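Local atomic coordinates of COG0546: Predicted phosphatases (Streptococcus pneumoniae, PDB entry 2AH5), a protein that probably acts as a phosphatase of the haloacid dehalogenase-like hydrolase superfamily, though its substrate and cellular role have not been established. Residues I90-E95 and E204-F209; D10-L15 and Q114-N119; K31-P36 and T57-D62; G128-S133 and L147-L152. All blocks are in the same frame, centred on the assembly; numbering follows the deposited sequence.

Contact 1 of 4, residues I90-E95 and E204-F209; sequences IDLLEE and EVLAYF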
# COMPACT_ATOMS: atom_id res chain seq x y z
N ILE A 90 13.83 6.91 -2.53
CA ILE A 90 14.73 7.48 -1.51
C ILE A 90 14.81 9.01 -1.68
O ILE A 90 14.68 9.74 -0.69
CB ILE A 90 16.16 6.85 -1.51
CG1 ILE A 90 16.11 5.36 -1.10
CG2 ILE A 90 17.08 7.59 -0.53
CD1 ILE A 90 15.85 5.13 0.38
N ASP A 91 15.02 9.47 -2.92
CA ASP A 91 15.03 10.93 -3.21
C ASP A 91 13.76 11.62 -2.71
O ASP A 91 13.83 12.66 -2.04
CB ASP A 91 15.25 11.20 -4.69
CG ASP A 91 15.78 12.62 -4.96
OD1 ASP A 91 16.36 13.26 -4.02
OD2 ASP A 91 15.61 13.07 -6.12
N LEU A 92 12.61 11.05 -3.04
CA LEU A 92 11.31 11.63 -2.67
C LEU A 92 11.19 11.71 -1.16
O LEU A 92 10.78 12.74 -0.60
CB LEU A 92 10.17 10.76 -3.21
CG LEU A 92 8.78 11.18 -2.76
CD1 LEU A 92 8.44 12.59 -3.26
CD2 LEU A 92 7.79 10.14 -3.27
N LEU A 93 11.51 10.61 -0.49
CA LEU A 93 11.44 10.61 0.98
C LEU A 93 12.40 11.60 1.67
O LEU A 93 11.98 12.31 2.59
CB LEU A 93 11.68 9.20 1.52
CG LEU A 93 10.62 8.18 1.11
CD1 LEU A 93 11.04 6.78 1.61
CD2 LEU A 93 9.24 8.62 1.66
N GLU A 94 13.66 11.62 1.26
CA GLU A 94 14.64 12.57 1.81
C GLU A 94 14.10 13.99 1.68
O GLU A 94 14.12 14.78 2.63
CB GLU A 94 15.99 12.47 1.07
CG GLU A 94 16.78 11.21 1.25
CD GLU A 94 18.02 11.17 0.34
OE1 GLU A 94 17.89 11.33 -0.91
OE2 GLU A 94 19.14 10.93 0.88
N GLU A 95 13.56 14.31 0.50
CA GLU A 95 13.05 15.66 0.25
C GLU A 95 11.82 15.99 1.09
O GLU A 95 11.80 17.02 1.76
CB GLU A 95 12.76 15.84 -1.24
CG GLU A 95 14.02 15.94 -2.10
CD GLU A 95 14.92 17.10 -1.65
OE1 GLU A 95 14.43 18.25 -1.66
OE2 GLU A 95 16.08 16.86 -1.26
N GLU A 204 7.67 14.08 -9.39
CA GLU A 204 6.50 14.89 -9.72
C GLU A 204 5.64 15.20 -8.44
O GLU A 204 4.96 16.23 -8.35
CB GLU A 204 5.71 14.13 -10.75
CG GLU A 204 4.68 14.92 -11.45
CD GLU A 204 3.96 14.09 -12.51
OE1 GLU A 204 4.31 12.89 -12.70
OE2 GLU A 204 3.04 14.67 -13.11
N VAL A 205 5.72 14.32 -7.45
CA VAL A 205 4.96 14.47 -6.20
C VAL A 205 5.33 15.77 -5.49
O VAL A 205 4.52 16.43 -4.85
CB VAL A 205 5.22 13.28 -5.24
CG1 VAL A 205 4.61 13.55 -3.87
CG2 VAL A 205 4.61 11.97 -5.81
N LEU A 206 6.60 16.15 -5.64
CA LEU A 206 7.19 17.23 -4.85
C LEU A 206 6.58 18.57 -5.19
O LEU A 206 6.42 19.41 -4.32
CB LEU A 206 8.69 17.27 -5.10
CG LEU A 206 9.43 16.11 -4.48
CD1 LEU A 206 10.87 16.13 -5.01
CD2 LEU A 206 9.41 16.22 -2.94
N ALA A 207 6.21 18.74 -6.46
CA ALA A 207 5.64 19.99 -6.97
C ALA A 207 4.34 20.37 -6.28
O ALA A 207 4.03 21.56 -6.14
CB ALA A 207 5.42 19.88 -8.50
N TYR A 208 3.56 19.38 -5.83
CA TYR A 208 2.33 19.68 -5.13
C TYR A 208 2.59 20.48 -3.88
O TYR A 208 1.81 21.37 -3.55
CB TYR A 208 1.53 18.41 -4.77
CG TYR A 208 0.14 18.72 -4.24
CD1 TYR A 208 -0.78 19.43 -5.02
CD2 TYR A 208 -0.26 18.31 -2.97
CE1 TYR A 208 -2.06 19.70 -4.55
CE2 TYR A 208 -1.54 18.59 -2.48
CZ TYR A 208 -2.44 19.28 -3.28
OH TYR A 208 -3.72 19.57 -2.84
N PHE A 209 3.69 20.17 -3.20
CA PHE A 209 4.06 20.82 -1.96
C PHE A 209 4.93 22.07 -2.18
O PHE A 209 5.52 22.59 -1.23
CB PHE A 209 4.70 19.78 -1.03
CG PHE A 209 3.86 18.54 -0.85
CD1 PHE A 209 2.90 18.48 0.16
CD2 PHE A 209 3.99 17.46 -1.73
CE1 PHE A 209 2.10 17.34 0.33
CE2 PHE A 209 3.18 16.31 -1.57
CZ PHE A 209 2.23 16.26 -0.55
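L92 is the first residue along I90-E95 to meet helix 204-208, and a single methyl does the touching. Its CD1 lies 3.8 Å from V205 CB and also 3.8 Å from CD2 of L206, so the methyl sits in the notch between two consecutive side chains. The branch gets there because CG stands trans to the backbone N (chi1 174°), which swings the leucine out from the flank of its helix. It stands roughly perpendicular to V205, whereas L206 lies alongside it and points the other way, with L92 CD1 also approaching L206 CG at 3.9 Å.

Next comes L93, whose side chain turns away from V205 and L206 to pack on F9 and F125. This is the usual layering of a Rossmann-like HAD core: helices 89-97 and 204-208 lie on the same face of the parallel sheet, with L93 reaching strand 6-9 while V205 touches I160 of strand 157-161. Their short axes run nearly parallel, 21° apart, at a closest approach of 10.4 Å.

One turn on from D91, E95 brings only aliphatic carbon to the seam: its CB lies 3.8 Å from L206 CD2. Beyond CB the chain bends at chi2 (-58°), and the residue is exposed to solvent.

Contact 2 of 4, residues D10-L15 and Q114-N119; sequences DLDGTL and QDMAKN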
# COMPACT_ATOMS: atom_id res chain seq x y z
N ASP A 10 0.90 4.90 1.24
CA ASP A 10 0.70 3.44 1.09
C ASP A 10 2.12 2.83 0.95
O ASP A 10 3.07 3.55 0.65
CB ASP A 10 -0.16 3.10 -0.15
CG ASP A 10 -0.83 1.71 -0.06
OD1 ASP A 10 -0.53 0.92 0.87
OD2 ASP A 10 -1.68 1.39 -0.93
N LEU A 11 2.27 1.53 1.18
CA LEU A 11 3.59 0.87 1.20
C LEU A 11 3.76 0.12 -0.11
O LEU A 11 4.42 0.62 -1.00
CB LEU A 11 3.71 -0.11 2.39
CG LEU A 11 5.06 -0.80 2.60
CD1 LEU A 11 6.20 0.21 2.69
CD2 LEU A 11 5.00 -1.65 3.89
N ASP A 12 3.16 -1.07 -0.22
CA ASP A 12 3.19 -1.85 -1.45
C ASP A 12 2.59 -1.07 -2.61
O ASP A 12 1.54 -0.46 -2.45
CB ASP A 12 2.36 -3.13 -1.29
CG ASP A 12 2.84 -3.98 -0.19
OD1 ASP A 12 3.78 -4.74 -0.43
OD2 ASP A 12 2.32 -3.86 0.94
N GLY A 13 3.25 -1.09 -3.75
CA GLY A 13 2.72 -0.44 -4.94
C GLY A 13 2.92 1.05 -4.99
O GLY A 13 2.61 1.67 -5.99
N THR A 14 3.44 1.63 -3.91
CA THR A 14 3.69 3.07 -3.86
C THR A 14 5.17 3.33 -3.54
O THR A 14 5.92 3.82 -4.40
CB THR A 14 2.74 3.72 -2.81
OG1 THR A 14 1.39 3.60 -3.25
CG2 THR A 14 3.08 5.18 -2.62
N LEU A 15 5.60 2.98 -2.33
CA LEU A 15 7.01 3.07 -1.96
C LEU A 15 7.78 1.84 -2.46
O LEU A 15 8.92 1.95 -2.93
CB LEU A 15 7.15 3.18 -0.43
CG LEU A 15 6.46 4.39 0.20
CD1 LEU A 15 6.39 4.27 1.72
CD2 LEU A 15 7.17 5.68 -0.21
N GLN A 114 6.40 -2.87 9.18
CA GLN A 114 7.59 -2.45 9.89
C GLN A 114 8.81 -3.22 9.43
O GLN A 114 9.82 -2.60 9.15
CB GLN A 114 7.40 -2.50 11.41
CG GLN A 114 6.32 -1.51 11.83
CD GLN A 114 6.68 -0.65 13.02
OE1 GLN A 114 5.79 -0.04 13.64
NE2 GLN A 114 7.96 -0.56 13.34
N ASP A 115 8.68 -4.54 9.29
CA ASP A 115 9.77 -5.39 8.81
C ASP A 115 10.23 -4.98 7.42
O ASP A 115 11.44 -4.83 7.17
CB ASP A 115 9.36 -6.86 8.80
CG ASP A 115 9.27 -7.48 10.19
OD1 ASP A 115 9.80 -6.89 11.17
OD2 ASP A 115 8.66 -8.57 10.29
N MSE A 116 9.27 -4.83 6.50
CA MSE A 116 9.58 -4.42 5.13
C MSE A 116 10.28 -3.05 5.08
O MSE A 116 11.34 -2.89 4.45
CB MSE A 116 8.32 -4.41 4.27
CG MSE A 116 8.51 -3.84 2.85
SE MSE A 116 6.89 -4.14 1.75
CE MSE A 116 6.54 -6.01 2.44
N ALA A 117 9.72 -2.05 5.77
CA ALA A 117 10.37 -0.74 5.78
C ALA A 117 11.81 -0.82 6.31
O ALA A 117 12.71 -0.21 5.74
CB ALA A 117 9.56 0.29 6.56
N LYS A 118 12.04 -1.57 7.40
CA LYS A 118 13.42 -1.74 7.90
C LYS A 118 14.33 -2.48 6.90
O LYS A 118 15.47 -2.05 6.66
CB LYS A 118 13.43 -2.44 9.27
CG LYS A 118 14.66 -2.14 10.10
CD LYS A 118 14.35 -2.06 11.60
CE LYS A 118 15.18 -0.94 12.28
NZ LYS A 118 14.73 -0.54 13.67
N ASN A 119 13.82 -3.55 6.30
CA ASN A 119 14.57 -4.31 5.28
C ASN A 119 15.04 -3.46 4.08
O ASN A 119 16.15 -3.65 3.57
CB ASN A 119 13.72 -5.48 4.76
CG ASN A 119 13.50 -6.57 5.81
OD1 ASN A 119 14.09 -6.54 6.91
ND2 ASN A 119 12.64 -7.54 5.48
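The selenium of M116, a selenomethionine here, packs against L11 at the tight part of this contact: SE is 3.8 Å from L11 CD2 and 3.9 Å from L11 CG. M116 reaches across almost fully extended, with chi1 and chi2 both trans (174° and 171°), and bends only at the last torsion. Both residues are buried, and the backbone O of L11 takes bonds from T14 N and L15 N in the tight turn that follows strand 6-9.

The solvent side belongs to D12, which is partly exposed and gives the contact much less surface than L11 does. Its OD1 comes just as near, 3.8 Å from M116 SE, and lies 4.2 Å from M116 CE, the aspartate side chain set crosswise to that of M116. The selenomethionine is a nonpolar neighbour to this oxygen, whose polar partners are S18 OG and, through a salt bridge, K108.

D10, D12 and T14 fit the DxDx(T/V) signature of HAD phosphatases, in which the first aspartate is typically the nucleophile and the second the general acid-base. By that analogy M116 would back the active-site loop, beside the second aspartate. L11 meanwhile leans on I104 and T106 of strand 102-106, both L11 and M116 touch V16 of strand 16-17, and Y75 of helix 64-79 packs against D12 and M116.

Contact 3 of 4, residues K31-P36 and T57-D62; sequences KELGVP and TCLSKD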
# COMPACT_ATOMS: atom_id res chain seq x y z
N LYS A 31 0.39 -23.74 -7.01
CA LYS A 31 1.20 -24.98 -7.10
C LYS A 31 0.81 -25.98 -5.98
O LYS A 31 0.58 -27.15 -6.22
CB LYS A 31 2.71 -24.67 -7.05
CG LYS A 31 3.59 -25.93 -6.76
CD LYS A 31 5.05 -25.61 -6.65
CE LYS A 31 5.82 -26.88 -6.32
NZ LYS A 31 7.30 -26.71 -6.49
N GLU A 32 0.71 -25.49 -4.74
CA GLU A 32 0.39 -26.38 -3.62
C GLU A 32 -1.02 -26.93 -3.69
O GLU A 32 -1.27 -28.10 -3.32
CB GLU A 32 0.65 -25.69 -2.27
CG GLU A 32 2.15 -25.43 -1.97
CD GLU A 32 2.98 -26.71 -2.05
OE1 GLU A 32 2.66 -27.67 -1.33
OE2 GLU A 32 3.93 -26.77 -2.86
N LEU A 33 -1.94 -26.10 -4.19
CA LEU A 33 -3.34 -26.51 -4.33
C LEU A 33 -3.58 -27.37 -5.59
O LEU A 33 -4.66 -27.96 -5.76
CB LEU A 33 -4.25 -25.28 -4.31
CG LEU A 33 -4.27 -24.49 -2.99
CD1 LEU A 33 -5.22 -23.31 -3.09
CD2 LEU A 33 -4.61 -25.35 -1.76
N GLY A 34 -2.58 -27.42 -6.46
CA GLY A 34 -2.61 -28.22 -7.67
C GLY A 34 -3.53 -27.66 -8.74
O GLY A 34 -4.22 -28.42 -9.42
N VAL A 35 -3.56 -26.34 -8.86
CA VAL A 35 -4.44 -25.63 -9.79
C VAL A 35 -3.62 -24.72 -10.69
O VAL A 35 -2.58 -24.21 -10.27
CB VAL A 35 -5.51 -24.77 -9.07
CG1 VAL A 35 -6.44 -25.64 -8.22
CG2 VAL A 35 -4.87 -23.70 -8.23
N PRO A 36 -4.06 -24.52 -11.96
CA PRO A 36 -3.26 -23.63 -12.81
C PRO A 36 -3.19 -22.22 -12.23
O PRO A 36 -4.18 -21.72 -11.65
CB PRO A 36 -4.00 -23.67 -14.15
CG PRO A 36 -4.73 -25.02 -14.13
CD PRO A 36 -5.19 -25.11 -12.69
N THR A 57 -11.92 -15.17 -6.35
CA THR A 57 -12.10 -15.12 -7.80
C THR A 57 -11.72 -16.42 -8.54
O THR A 57 -12.19 -16.65 -9.66
CB THR A 57 -11.41 -13.90 -8.47
OG1 THR A 57 -9.98 -14.03 -8.39
CG2 THR A 57 -11.86 -12.59 -7.81
N CYS A 58 -10.90 -17.27 -7.93
CA CYS A 58 -10.36 -18.42 -8.65
C CYS A 58 -10.35 -19.75 -7.91
O CYS A 58 -9.90 -20.76 -8.45
CB CYS A 58 -8.94 -18.09 -9.15
SG CYS A 58 -7.87 -17.45 -7.86
N LEU A 59 -10.82 -19.76 -6.67
CA LEU A 59 -10.88 -20.97 -5.86
C LEU A 59 -12.27 -21.18 -5.28
O LEU A 59 -13.03 -20.23 -5.13
CB LEU A 59 -9.86 -20.91 -4.71
CG LEU A 59 -8.37 -20.85 -5.01
CD1 LEU A 59 -7.61 -20.73 -3.69
CD2 LEU A 59 -7.90 -22.06 -5.81
N SER A 60 -12.58 -22.42 -4.93
CA SER A 60 -13.82 -22.69 -4.21
C SER A 60 -13.76 -22.08 -2.84
O SER A 60 -12.70 -22.05 -2.20
CB SER A 60 -14.10 -24.20 -4.12
OG SER A 60 -14.33 -24.72 -5.41
N LYS A 61 -14.91 -21.58 -2.38
CA LYS A 61 -15.04 -20.90 -1.09
C LYS A 61 -14.46 -21.71 0.08
O LYS A 61 -13.78 -21.15 0.96
CB LYS A 61 -16.52 -20.51 -0.87
CG LYS A 61 -16.84 -19.76 0.42
CD LYS A 61 -18.35 -19.69 0.65
CE LYS A 61 -18.94 -21.11 0.92
NZ LYS A 61 -20.39 -21.15 1.32
N ASP A 62 -14.70 -23.02 0.07
CA ASP A 62 -14.16 -23.94 1.09
C ASP A 62 -12.63 -24.01 1.11
O ASP A 62 -12.06 -24.52 2.08
CB ASP A 62 -14.71 -25.34 0.87
CG ASP A 62 -14.58 -25.80 -0.57
OD1 ASP A 62 -15.45 -25.42 -1.39
OD2 ASP A 62 -13.59 -26.51 -0.90
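No ring or other flat side chain lies in the seam where L33 and V35 meet L59: methyl groups make up the whole contact, and the nearby aromatic, F30 of helix 19-33, borders it by touching V35 and C58. The motif is a Schellman motif at the end of helix 19-33. G34 takes a positive phi (72°), its N bonds to K31 O at 3.2 Å, and the chain turns off the helix so that L33 before the glycine and V35 after it both direct their side chains toward L59.

Helix 19-33 and the loop T57-D62, which joins helix 51-56 to helix 64-79, belong to the helical insert that lies in sequence between strands 16-17 and 84-85, consistent with the cap domain found at this point in many HAD phosphatases. The contact lies on its surface, far from the D10 and D12 loop. L33 also rests on E66, A67 and I70 of helix 64-79, and L59 shares A67 with it, so the two leucines lie together against that helix. On the loop side, T57 OG1 bonds back to S54 O at the end of helix 51-56.

L33 comes in nearly square to L59, with L33 CD1 set against the fork of L59. With CG of L59 opposite its own carbonyl carbon (chi1 -64°), both of its methyls face the helix end. V35 makes the looser touch, its CG2 4.2 Å from L59 CD2. L33 CD1 fits more snugly, 3.6 Å from L59 CD1 and 4.0 Å from L59 CD2.

Contact 4 of 4, residues G128-S133 and L147-L152; sequences GIYGSS and LQTHQL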
# COMPACT_ATOMS: atom_id res chain seq x y z
N GLY A 128 5.82 7.26 12.09
CA GLY A 128 4.89 6.21 12.50
C GLY A 128 4.63 5.29 11.33
O GLY A 128 4.65 5.72 10.19
N ILE A 129 4.40 4.02 11.63
CA ILE A 129 4.03 3.05 10.64
C ILE A 129 2.82 2.31 11.19
O ILE A 129 2.89 1.67 12.26
CB ILE A 129 5.19 2.06 10.33
CG1 ILE A 129 6.42 2.81 9.78
CG2 ILE A 129 4.68 0.92 9.37
CD1 ILE A 129 7.57 1.89 9.40
N TYR A 130 1.72 2.41 10.45
CA TYR A 130 0.40 1.90 10.85
C TYR A 130 -0.09 0.91 9.79
O TYR A 130 -0.18 1.25 8.61
CB TYR A 130 -0.58 3.06 11.02
CG TYR A 130 -0.08 4.01 12.11
CD1 TYR A 130 -0.29 3.69 13.44
CD2 TYR A 130 0.64 5.16 11.80
CE1 TYR A 130 0.17 4.50 14.46
CE2 TYR A 130 1.13 6.01 12.84
CZ TYR A 130 0.89 5.65 14.16
OH TYR A 130 1.30 6.40 15.25
N GLY A 131 -0.37 -0.32 10.22
CA GLY A 131 -0.92 -1.35 9.30
C GLY A 131 -2.22 -1.92 9.88
O GLY A 131 -2.78 -1.35 10.82
N SER A 132 -2.70 -3.02 9.31
CA SER A 132 -3.97 -3.58 9.72
C SER A 132 -3.82 -4.29 11.07
O SER A 132 -2.74 -4.80 11.39
CB SER A 132 -4.49 -4.57 8.68
OG SER A 132 -3.58 -5.63 8.53
N SER A 133 -4.93 -4.34 11.79
CA SER A 133 -4.99 -4.79 13.20
C SER A 133 -6.46 -4.92 13.55
O SER A 133 -7.33 -4.64 12.71
CB SER A 133 -4.35 -3.73 14.11
OG SER A 133 -5.18 -2.58 14.27
N LEU A 147 -4.29 9.56 12.11
CA LEU A 147 -4.72 10.93 12.39
C LEU A 147 -4.91 11.18 13.89
O LEU A 147 -4.33 12.13 14.45
CB LEU A 147 -6.02 11.26 11.65
CG LEU A 147 -6.05 11.44 10.13
CD1 LEU A 147 -7.49 11.46 9.72
CD2 LEU A 147 -5.36 12.75 9.74
N GLN A 148 -5.70 10.31 14.53
CA GLN A 148 -5.97 10.44 15.96
C GLN A 148 -4.72 10.32 16.84
O GLN A 148 -4.50 11.16 17.71
CB GLN A 148 -7.08 9.48 16.38
CG GLN A 148 -8.37 9.81 15.65
CD GLN A 148 -9.50 8.85 15.95
OE1 GLN A 148 -9.47 8.11 16.94
NE2 GLN A 148 -10.51 8.87 15.09
N THR A 149 -3.87 9.34 16.56
CA THR A 149 -2.66 9.15 17.37
C THR A 149 -1.75 10.38 17.31
O THR A 149 -1.09 10.70 18.30
CB THR A 149 -1.90 7.86 17.00
OG1 THR A 149 -2.80 6.76 17.12
CG2 THR A 149 -0.78 7.63 17.98
N HIS A 150 -1.76 11.08 16.17
CA HIS A 150 -0.89 12.24 15.96
C HIS A 150 -1.60 13.57 16.07
O HIS A 150 -1.04 14.63 15.73
CB HIS A 150 -0.05 12.07 14.69
CG HIS A 150 0.92 10.95 14.81
ND1 HIS A 150 2.07 11.05 15.57
CD2 HIS A 150 0.85 9.66 14.40
CE1 HIS A 150 2.70 9.88 15.56
NE2 HIS A 150 1.97 9.02 14.86
N GLN A 151 -2.84 13.50 16.56
CA GLN A 151 -3.62 14.68 16.91
C GLN A 151 -3.78 15.58 15.68
O GLN A 151 -3.56 16.78 15.77
CB GLN A 151 -2.94 15.45 18.05
CG GLN A 151 -3.00 14.73 19.38
CD GLN A 151 -2.33 15.53 20.50
OE1 GLN A 151 -2.58 16.72 20.69
NE2 GLN A 151 -1.49 14.85 21.26
N LEU A 152 -4.13 14.96 14.55
CA LEU A 152 -4.33 15.66 13.29
C LEU A 152 -5.80 15.68 12.92
O LEU A 152 -6.49 14.64 13.02
CB LEU A 152 -3.57 14.94 12.16
CG LEU A 152 -2.05 14.85 12.23
CD1 LEU A 152 -1.54 13.76 11.28
CD2 LEU A 152 -1.47 16.23 11.83
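A short hydrogen bond between a tyrosine and a histidine is the unusual feature here: Y130 OH and H150 NE2 are 2.7 Å apart, and the geometry allows the proton on the oxygen or on the nitrogen. The imidazole offers its edge, with NE2 meeting the hydroxyl near the ring plane. The two rings meet by their edges and do not stack, their planes at 74° and their centroids 5.8 Å apart. H150 CD2 follows NE2 in, 3.4 Å from Y130 OH.

T149 adds a nonpolar touch to the same oxygen, its CG2 methyl lying 3.6 Å from Y130 OH. Its own hydroxyl is used one turn back, where OG1 bonds to Q145 O of helix 139-149. On the strand, G128 is two residues before Y130 and so on the same side; having no side chain, it lets the phenol ring lie close, with Y130 CE2 3.8 Å from G128 CA.

This pair ties the middle of strand 128-132 to the C-terminal end of helix 139-149, the next helix in the chain of this Rossmann-like core. The strand is the outermost of the parallel sheet at this side, and Y130 reaches along the helix, touching V142, Q145 and A146. A Schellman motif with Q151 at positive phi closes the helix through L152 N to L147 O at 2.8 Å, while the H150 ring also meets Y103.

A neutral imidazole could accept at NE2 from the phenol or donate to it, depending on its tautomer; a protonated one could only donate, so the direction probably depends on the state of H150.

In the fold
From the N terminus, strand 6-9 runs into D10-L15, which waits for helix 110-119 to close contact 2. Within that long loop contact 3 opens and closes, joining the end of helix 19-33 to the turn before helix 64-79 in the probable cap. Helix 89-97 then starts contact 1, which crosses contact 2 and is completed only by the last helix, 204-208; L93 CD2 and L15 CD2 touch between them at 4.0 Å. Contact 4 lies wholly within contact 1's span and ties the outermost strand 128-132 to the end of helix 139-149. It abuts contact 2, while contact 3 stands apart, its centre about 41 Å from that of contact 1.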